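PDB 2Z73: rhodopsin from Todarodes pacificus, which detects light for vision through 11-cis-retinal, whose isomerization to all-trans changes the receptor's conformation and activates G-protein signalling to phospholipase C. Local coordinates for residues Gln28-Val33 / Thr293-Gln298; Arg139-Ser144 / Lys232-Met237; Ser122-Ala127 / Ile213-Phe218. One frame throughout, in Å; residues are numbered along the deposited sequence.

Contact 1 (Gln28-Val33 / Thr293-Gln298)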
loop_
_atom_site.group_PDB
_atom_site.type_symbol
_atom_site.label_atom_id
_atom_site.label_comp_id
_atom_site.label_asym_id
_atom_site.label_seq_id
_atom_site.Cartn_x
_atom_site.Cartn_y
_atom_site.Cartn_z
ATOM N N GLN A 28 1.595 21.183 -25.431
ATOM C CA GLN A 28 2.536 20.243 -24.862
ATOM C C GLN A 28 3.375 20.889 -23.779
ATOM O O GLN A 28 4.021 21.911 -24.012
ATOM C CB GLN A 28 3.436 19.685 -25.950
ATOM C CG GLN A 28 4.446 18.707 -25.429
ATOM C CD GLN A 28 5.202 18.045 -26.543
ATOM O OE1 GLN A 28 5.620 18.702 -27.493
ATOM N NE2 GLN A 28 5.389 16.736 -26.435
ATOM N N VAL A 29 3.362 20.284 -22.594
ATOM C CA VAL A 29 4.131 20.778 -21.463
ATOM C C VAL A 29 5.595 20.868 -21.871
ATOM O O VAL A 29 6.035 20.183 -22.783
ATOM C CB VAL A 29 3.986 19.843 -20.244
ATOM C CG1 VAL A 29 2.511 19.710 -19.877
ATOM C CG2 VAL A 29 4.602 18.468 -20.546
ATOM N N PRO A 30 6.370 21.721 -21.193
ATOM C CA PRO A 30 7.794 21.922 -21.476
ATOM C C PRO A 30 8.662 20.674 -21.294
ATOM O O PRO A 30 8.324 19.775 -20.524
ATOM C CB PRO A 30 8.184 23.028 -20.498
ATOM C CG PRO A 30 6.890 23.748 -20.248
ATOM C CD PRO A 30 5.925 22.617 -20.114
ATOM N N ASP A 31 9.794 20.638 -21.991
ATOM C CA ASP A 31 10.720 19.513 -21.901
ATOM C C ASP A 31 11.100 19.222 -20.450
ATOM O O ASP A 31 11.057 18.076 -19.998
ATOM C CB ASP A 31 11.995 19.809 -22.683
ATOM C CG ASP A 31 11.759 19.924 -24.171
ATOM O OD1 ASP A 31 10.599 19.799 -24.611
ATOM O OD2 ASP A 31 12.743 20.144 -24.907
ATOM N N ALA A 32 11.482 20.268 -19.728
ATOM C CA ALA A 32 11.893 20.130 -18.345
ATOM C C ALA A 32 10.869 19.380 -17.517
ATOM O O ALA A 32 11.226 18.701 -16.553
ATOM C CB ALA A 32 12.145 21.500 -17.744
ATOM N N VAL A 33 9.598 19.496 -17.886
ATOM C CA VAL A 33 8.549 18.823 -17.132
ATOM C C VAL A 33 8.545 17.325 -17.404
ATOM O O VAL A 33 8.308 16.516 -16.502
ATOM C CB VAL A 33 7.156 19.382 -17.474
ATOM C CG1 VAL A 33 6.089 18.624 -16.692
ATOM C CG2 VAL A 33 7.098 20.865 -17.155
ATOM N N THR A 293 -6.901 19.193 -16.185
ATOM C CA THR A 293 -5.840 19.620 -17.089
ATOM C C THR A 293 -4.651 18.664 -16.978
ATOM O O THR A 293 -4.570 17.852 -16.041
ATOM C CB THR A 293 -5.325 21.012 -16.720
ATOM O OG1 THR A 293 -4.902 21.004 -15.349
ATOM C CG2 THR A 293 -6.404 22.056 -16.917
ATOM N N PRO A 294 -3.701 18.761 -17.925
ATOM C CA PRO A 294 -2.505 17.912 -17.941
ATOM C C PRO A 294 -1.850 17.777 -16.563
ATOM O O PRO A 294 -1.528 16.672 -16.155
ATOM C CB PRO A 294 -1.610 18.613 -18.950
ATOM C CG PRO A 294 -2.595 19.117 -19.940
ATOM C CD PRO A 294 -3.688 19.690 -19.069
ATOM N N TYR A 295 -1.663 18.897 -15.859
ATOM C CA TYR A 295 -1.063 18.886 -14.521
ATOM C C TYR A 295 -2.089 18.443 -13.480
ATOM O O TYR A 295 -1.741 17.810 -12.484
ATOM C CB TYR A 295 -0.548 20.270 -14.123
ATOM C CG TYR A 295 0.580 20.809 -14.971
ATOM C CD1 TYR A 295 0.540 22.120 -15.455
ATOM C CD2 TYR A 295 1.681 20.019 -15.302
ATOM C CE1 TYR A 295 1.557 22.628 -16.249
ATOM C CE2 TYR A 295 2.717 20.525 -16.103
ATOM C CZ TYR A 295 2.641 21.829 -16.569
ATOM O OH TYR A 295 3.643 22.343 -17.362
ATOM N N ALA A 296 -3.351 18.790 -13.710
ATOM C CA ALA A 296 -4.415 18.433 -12.779
ATOM C C ALA A 296 -4.420 16.932 -12.547
ATOM O O ALA A 296 -4.676 16.455 -11.434
ATOM C CB ALA A 296 -5.769 18.879 -13.325
ATOM N N ALA A 297 -4.139 16.188 -13.613
ATOM C CA ALA A 297 -4.107 14.738 -13.531
ATOM C C ALA A 297 -2.687 14.254 -13.244
ATOM O O ALA A 297 -2.457 13.523 -12.277
ATOM C CB ALA A 297 -4.636 14.134 -14.829
ATOM N N GLN A 298 -1.726 14.687 -14.053
ATOM C CA GLN A 298 -0.347 14.250 -13.868
ATOM C C GLN A 298 0.237 14.363 -12.450
ATOM O O GLN A 298 0.542 13.354 -11.832
ATOM C CB GLN A 298 0.575 14.976 -14.850
ATOM C CG GLN A 298 1.794 14.142 -15.237
ATOM C CD GLN A 298 1.398 12.818 -15.873
ATOM O OE1 GLN A 298 0.818 12.797 -16.962
ATOM N NE2 GLN A 298 1.700 11.706 -15.192
#
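Tyr-295 carries this contact, reaching from the first turn of helix 294-306 to Val-29, Pro-30 and Val-33. Its CG stands anti to the carbonyl carbon (chi1 -64°), and from there the ring spans the interval between two backbones whose nearest CA atoms, those of Val-29 and Pro-294, are 8.0 Å apart. The three partners meet the ring differently. Val-29 runs past it in the opposite sense, with Val-29 CG1 3.9 Å from Tyr-295 CE2. Val-33 arrives at a slant, and its CG1 lies in the ring plane at the edge, 3.9 Å from the same CE2. Pro-30 lies across the tip at about a right angle, its CD 3.6 Å from Tyr-295 OH. Val-33 CG2 also touches that oxygen, at 3.8 Å. Two beta-branched valines and a proline suit the place, since each offers a short, stiff hydrocarbon surface to the long aromatic side chain. Both segments start helices: Pro-30 is the N-cap of helix 31-61, while Thr-293 caps helix 294-306 by accepting Ala-296 N at OG1 (3.2 Å). The contact therefore joins the extracellular lead-in to transmembrane helix 1, which includes the first turn of helix 31-61, to the extracellular end of transmembrane helix 7. Close by, Asp-31 forms a salt bridge with Lys-99, and Gln-298 is hydrogen-bonded to Val-182 and Asn-185. No hydrogen bond passes between the two segments, so what holds them is dispersion between CH groups and the phenol, a cohesion that depends on fit and not on bond direction, at the surface of the protein.

Contact 2 (Arg139-Ser144 / Lys232-Met237)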
loop_
_atom_site.group_PDB
_atom_site.type_symbol
_atom_site.label_atom_id
_atom_site.label_comp_id
_atom_site.label_asym_id
_atom_site.label_seq_id
_atom_site.Cartn_x
_atom_site.Cartn_y
_atom_site.Cartn_z
ATOM N N ARG A 139 -9.987 -7.466 20.178
ATOM C CA ARG A 139 -10.810 -8.331 21.026
ATOM C C ARG A 139 -10.280 -8.347 22.462
ATOM O O ARG A 139 -9.201 -7.824 22.736
ATOM C CB ARG A 139 -10.822 -9.750 20.447
ATOM C CG ARG A 139 -11.049 -9.770 18.945
ATOM C CD ARG A 139 -11.066 -11.166 18.349
ATOM N NE ARG A 139 -12.311 -11.867 18.626
ATOM C CZ ARG A 139 -12.798 -12.840 17.863
ATOM N NH1 ARG A 139 -12.143 -13.222 16.775
ATOM N NH2 ARG A 139 -13.938 -13.439 18.189
ATOM N N PRO A 140 -11.039 -8.932 23.405
ATOM C CA PRO A 140 -10.555 -8.963 24.790
ATOM C C PRO A 140 -9.374 -9.926 24.970
ATOM O O PRO A 140 -9.282 -10.943 24.280
ATOM C CB PRO A 140 -11.795 -9.384 25.575
ATOM C CG PRO A 140 -12.519 -10.267 24.613
ATOM C CD PRO A 140 -12.389 -9.516 23.305
ATOM N N MET A 141 -8.480 -9.595 25.898
ATOM C CA MET A 141 -7.295 -10.409 26.159
ATOM C C MET A 141 -7.608 -11.880 26.381
ATOM O O MET A 141 -6.784 -12.748 26.101
ATOM C CB MET A 141 -6.537 -9.867 27.372
ATOM C CG MET A 141 -6.055 -8.429 27.208
ATOM S SD MET A 141 -5.126 -7.826 28.637
ATOM C CE MET A 141 -3.432 -7.916 28.016
ATOM N N ALA A 142 -8.805 -12.156 26.879
ATOM C CA ALA A 142 -9.219 -13.529 27.134
ATOM C C ALA A 142 -9.503 -14.264 25.827
ATOM O O ALA A 142 -9.266 -15.467 25.723
ATOM C CB ALA A 142 -10.457 -13.543 28.037
ATOM N N ALA A 143 -10.001 -13.536 24.829
ATOM C CA ALA A 143 -10.333 -14.129 23.532
ATOM C C ALA A 143 -9.328 -13.790 22.426
ATOM O O ALA A 143 -9.542 -14.127 21.258
ATOM C CB ALA A 143 -11.737 -13.700 23.115
ATOM N N SER A 144 -8.235 -13.133 22.806
ATOM C CA SER A 144 -7.179 -12.752 21.872
ATOM C C SER A 144 -6.816 -13.915 20.954
ATOM O O SER A 144 -6.619 -15.036 21.417
ATOM C CB SER A 144 -5.937 -12.303 22.646
ATOM O OG SER A 144 -4.857 -12.031 21.772
ATOM N N LYS A 232 -9.946 -1.813 31.604
ATOM C CA LYS A 232 -10.513 -2.422 32.797
ATOM C C LYS A 232 -9.968 -3.836 32.950
ATOM O O LYS A 232 -9.356 -4.173 33.962
ATOM C CB LYS A 232 -12.043 -2.474 32.695
ATOM C CG LYS A 232 -12.752 -1.133 32.855
ATOM C CD LYS A 232 -12.769 -0.679 34.309
ATOM C CE LYS A 232 -13.620 0.571 34.489
ATOM N NZ LYS A 232 -13.704 0.997 35.913
ATOM N N GLU A 233 -10.192 -4.652 31.925
ATOM C CA GLU A 233 -9.748 -6.041 31.908
ATOM C C GLU A 233 -8.317 -6.238 32.392
ATOM O O GLU A 233 -8.025 -7.197 33.107
ATOM C CB GLU A 233 -9.887 -6.608 30.495
ATOM C CG GLU A 233 -9.364 -8.022 30.344
ATOM C CD GLU A 233 -9.482 -8.531 28.925
ATOM O OE1 GLU A 233 -8.964 -7.856 28.010
ATOM O OE2 GLU A 233 -10.085 -9.604 28.728
ATOM N N MET A 234 -7.426 -5.336 31.997
ATOM C CA MET A 234 -6.025 -5.420 32.394
ATOM C C MET A 234 -5.926 -5.432 33.915
ATOM O O MET A 234 -5.154 -6.199 34.493
ATOM C CB MET A 234 -5.248 -4.222 31.837
ATOM C CG MET A 234 -3.937 -4.576 31.136
ATOM S SD MET A 234 -2.719 -5.412 32.181
ATOM C CE MET A 234 -2.800 -7.082 31.532
ATOM N N ALA A 235 -6.726 -4.585 34.555
ATOM C CA ALA A 235 -6.737 -4.479 36.008
ATOM C C ALA A 235 -7.329 -5.709 36.690
ATOM O O ALA A 235 -6.725 -6.271 37.600
ATOM C CB ALA A 235 -7.510 -3.232 36.425
ATOM N N ALA A 236 -8.512 -6.122 36.245
ATOM C CA ALA A 236 -9.195 -7.278 36.824
ATOM C C ALA A 236 -8.288 -8.496 36.943
ATOM O O ALA A 236 -8.335 -9.216 37.942
ATOM C CB ALA A 236 -10.425 -7.624 35.993
ATOM N N MET A 237 -7.469 -8.728 35.923
ATOM C CA MET A 237 -6.551 -9.860 35.928
ATOM C C MET A 237 -5.276 -9.477 36.666
ATOM O O MET A 237 -4.583 -10.330 37.222
ATOM C CB MET A 237 -6.214 -10.280 34.491
ATOM C CG MET A 237 -5.638 -9.163 33.626
ATOM S SD MET A 237 -5.041 -9.727 32.004
ATOM C CE MET A 237 -6.582 -9.772 31.069
#
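Glu-233 OE1 receives the backbone N-H of Met-141 in a bond of 2.8 Å, with an angle of 153° at the hydrogen. The donor comes on the syn side of the carboxylate, 22° out of its plane. The other oxygen, Glu-233 OE2, takes a weak bond from the next amide, Ala-142 N, at 3.4 Å. Two successive N-H groups can face one carboxylate because residues 140-143 form a beta turn, closed by Ala-143 N to Pro-140 O, whose central residues are Met-141 and Ala-142. Glutamate suits the position: CG is anti to the backbone N (chi1 176°) and the chain stays extended beyond it, long enough to reach from helix 227-238 to the loop. Beside the carboxylate the contact turns apolar. The Met-141 side chain crosses that of Glu-233 at a slant and its end meets two methionines of the helix, its SD 3.4 Å from Met-237 CE and its CE 3.7 Å from Met-234 CE. Methionine's flexible thioether fits such a meeting, and Met-234 is also packed on Leu-246 and Gln-250 of helix 246-286. An alanine in place of Glu-233 would probably leave the two turn amides without their acceptor and uncover the flank of Met-141. The segments belong to the second and third cytoplasmic regions, linking the loop after helix 104-138 to the helix that follows helix 195-224. The chemistry is thus mixed: a carboxylate, probably charged, takes one sound and one weak amide bond, which would give the junction direction, while the methionine packing beside it is apolar.

Contact 3 (Ser122-Ala127 / Ile213-Phe218)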
loop_
_atom_site.group_PDB
_atom_site.type_symbol
_atom_site.label_atom_id
_atom_site.label_comp_id
_atom_site.label_asym_id
_atom_site.label_seq_id
_atom_site.Cartn_x
_atom_site.Cartn_y
_atom_site.Cartn_z
ATOM N N SER A 122 -2.557 -3.484 -2.287
ATOM C CA SER A 122 -1.931 -2.901 -1.120
ATOM C C SER A 122 -2.917 -2.530 -0.002
ATOM O O SER A 122 -2.626 -2.749 1.176
ATOM C CB SER A 122 -1.070 -1.706 -1.525
ATOM O OG SER A 122 0.121 -2.165 -2.136
ATOM N N ILE A 123 -4.083 -1.988 -0.351
ATOM C CA ILE A 123 -5.075 -1.640 0.672
ATOM C C ILE A 123 -5.778 -2.877 1.208
ATOM O O ILE A 123 -6.027 -2.981 2.409
ATOM C CB ILE A 123 -6.173 -0.701 0.152
ATOM C CG1 ILE A 123 -6.075 -0.571 -1.367
ATOM C CG2 ILE A 123 -6.096 0.634 0.876
ATOM C CD1 ILE A 123 -7.253 0.124 -1.996
ATOM N N MET A 124 -6.111 -3.814 0.329
ATOM C CA MET A 124 -6.793 -5.021 0.788
ATOM C C MET A 124 -5.858 -5.836 1.686
ATOM O O MET A 124 -6.306 -6.498 2.632
ATOM C CB MET A 124 -7.265 -5.867 -0.392
ATOM C CG MET A 124 -8.228 -6.958 0.014
ATOM S SD MET A 124 -9.543 -6.353 1.107
ATOM C CE MET A 124 -10.730 -5.742 -0.055
ATOM N N THR A 125 -4.560 -5.789 1.393
ATOM C CA THR A 125 -3.607 -6.511 2.215
ATOM C C THR A 125 -3.630 -5.805 3.556
ATOM O O THR A 125 -3.658 -6.450 4.600
ATOM C CB THR A 125 -2.168 -6.461 1.652
ATOM O OG1 THR A 125 -2.126 -7.108 0.382
ATOM C CG2 THR A 125 -1.205 -7.169 2.591
ATOM N N MET A 126 -3.620 -4.475 3.523
ATOM C CA MET A 126 -3.664 -3.707 4.759
ATOM C C MET A 126 -4.940 -4.088 5.510
ATOM O O MET A 126 -4.937 -4.203 6.735
ATOM C CB MET A 126 -3.618 -2.201 4.472
ATOM C CG MET A 126 -2.222 -1.690 4.134
ATOM S SD MET A 126 -2.128 0.096 3.818
ATOM C CE MET A 126 -1.084 0.159 2.353
ATOM N N ALA A 127 -6.023 -4.316 4.769
ATOM C CA ALA A 127 -7.279 -4.710 5.392
ATOM C C ALA A 127 -7.050 -6.001 6.191
ATOM O O ALA A 127 -7.434 -6.089 7.360
ATOM C CB ALA A 127 -8.348 -4.928 4.328
ATOM N N ILE A 213 -11.565 -0.188 2.855
ATOM C CA ILE A 213 -11.581 0.930 3.781
ATOM C C ILE A 213 -12.527 0.608 4.934
ATOM O O ILE A 213 -12.188 0.800 6.101
ATOM C CB ILE A 213 -12.040 2.218 3.090
ATOM C CG1 ILE A 213 -10.952 2.690 2.118
ATOM C CG2 ILE A 213 -12.373 3.264 4.131
ATOM C CD1 ILE A 213 -11.174 4.068 1.526
ATOM N N LEU A 214 -13.714 0.109 4.604
ATOM C CA LEU A 214 -14.695 -0.243 5.622
ATOM C C LEU A 214 -14.104 -1.264 6.585
ATOM O O LEU A 214 -14.242 -1.140 7.805
ATOM C CB LEU A 214 -15.958 -0.801 4.967
ATOM C CG LEU A 214 -16.769 0.212 4.152
ATOM C CD1 LEU A 214 -17.883 -0.503 3.395
ATOM C CD2 LEU A 214 -17.347 1.270 5.081
ATOM N N ILE A 215 -13.444 -2.275 6.035
ATOM C CA ILE A 215 -12.813 -3.297 6.860
ATOM C C ILE A 215 -11.813 -2.600 7.779
ATOM O O ILE A 215 -11.783 -2.848 8.981
ATOM C CB ILE A 215 -12.077 -4.331 5.992
ATOM C CG1 ILE A 215 -13.081 -5.080 5.121
ATOM C CG2 ILE A 215 -11.336 -5.310 6.867
ATOM C CD1 ILE A 215 -12.445 -6.094 4.192
ATOM N N ILE A 216 -10.999 -1.722 7.206
ATOM C CA ILE A 216 -10.016 -0.987 7.990
ATOM C C ILE A 216 -10.690 -0.273 9.165
ATOM O O ILE A 216 -10.468 -0.638 10.317
ATOM C CB ILE A 216 -9.268 0.046 7.108
ATOM C CG1 ILE A 216 -8.328 -0.685 6.146
ATOM C CG2 ILE A 216 -8.489 1.012 7.976
ATOM C CD1 ILE A 216 -7.859 0.157 4.987
ATOM N N PHE A 217 -11.522 0.725 8.871
ATOM C CA PHE A 217 -12.226 1.487 9.907
ATOM C C PHE A 217 -12.954 0.604 10.918
ATOM O O PHE A 217 -12.897 0.860 12.128
ATOM C CB PHE A 217 -13.222 2.479 9.272
ATOM C CG PHE A 217 -14.191 3.095 10.263
ATOM C CD1 PHE A 217 -15.387 2.456 10.584
ATOM C CD2 PHE A 217 -13.901 4.308 10.881
ATOM C CE1 PHE A 217 -16.280 3.013 11.501
ATOM C CE2 PHE A 217 -14.793 4.871 11.802
ATOM C CZ PHE A 217 -15.984 4.219 12.109
ATOM N N PHE A 218 -13.640 -0.422 10.424
ATOM C CA PHE A 218 -14.375 -1.342 11.287
ATOM C C PHE A 218 -13.446 -2.062 12.249
ATOM O O PHE A 218 -13.851 -2.433 13.341
ATOM C CB PHE A 218 -15.138 -2.368 10.441
ATOM C CG PHE A 218 -15.773 -3.476 11.245
ATOM C CD1 PHE A 218 -15.021 -4.567 11.668
ATOM C CD2 PHE A 218 -17.123 -3.425 11.577
ATOM C CE1 PHE A 218 -15.605 -5.589 12.408
ATOM C CE2 PHE A 218 -17.715 -4.441 12.317
ATOM C CZ PHE A 218 -16.957 -5.525 12.732
#
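Ala-127 and Ile-216 bring the two backbones to 5.3 Å between their CA atoms, where helix segments 122-127 and 213-218 run in the same general direction at 30°, with an axis separation of 8.9 Å. A small residue such as alanine suits this close approach, for Ile-216 CG1 comes to 4.2 Å from Ala-127 CA. The Ala-127 methyl itself meets the other isoleucine, its CB lying 3.9 Å from Ile-215 CG2. That branch of Ile-215 is anti to the backbone N, whereas CG1 is anti to the carbonyl carbon (chi1 -64°) and leads to CD1, which touches Met-124 SD at 4.2 Å. In the seven-helix bundle of the rhodopsin family this is the pairing of transmembrane helices 3 and 5, deep in the protein and just cytoplasmic of the chromophore: the Ile-123 side chain is about 5 Å from the bound retinal. The CB of Met-124 points away from residues 213-218, but the bend in its chain brings SD back to Ile-215, and the same side chain packs on Phe-158, Val-159 and Trp-162 of helix 149-167. Ile-123 points toward the other helix, its CG2 4.5 Å from Ile-216 CD1, and is flanked by Phe-209, Pro-212 and Phe-270.

From the N terminus, residues 28-33 open contact 1, which closes only at residues 293-298, so its loop of 259 residues takes in most of the transmembrane bundle and both other contacts are nested inside it. Contact 3 starts next, on helix 104-138, and contact 2 in the loop after that helix. Their partners follow in the same order, on helix 195-224 and then helix 227-238, so contacts 2 and 3 cross. Contact 1 joins the start of helix 31-61 to that of helix 294-306 on the extracellular side, contact 3 joins transmembrane helices 3 and 5 within the bundle, and contact 2 joins cytoplasmic regions, its centre about 56 Å from that of contact 1.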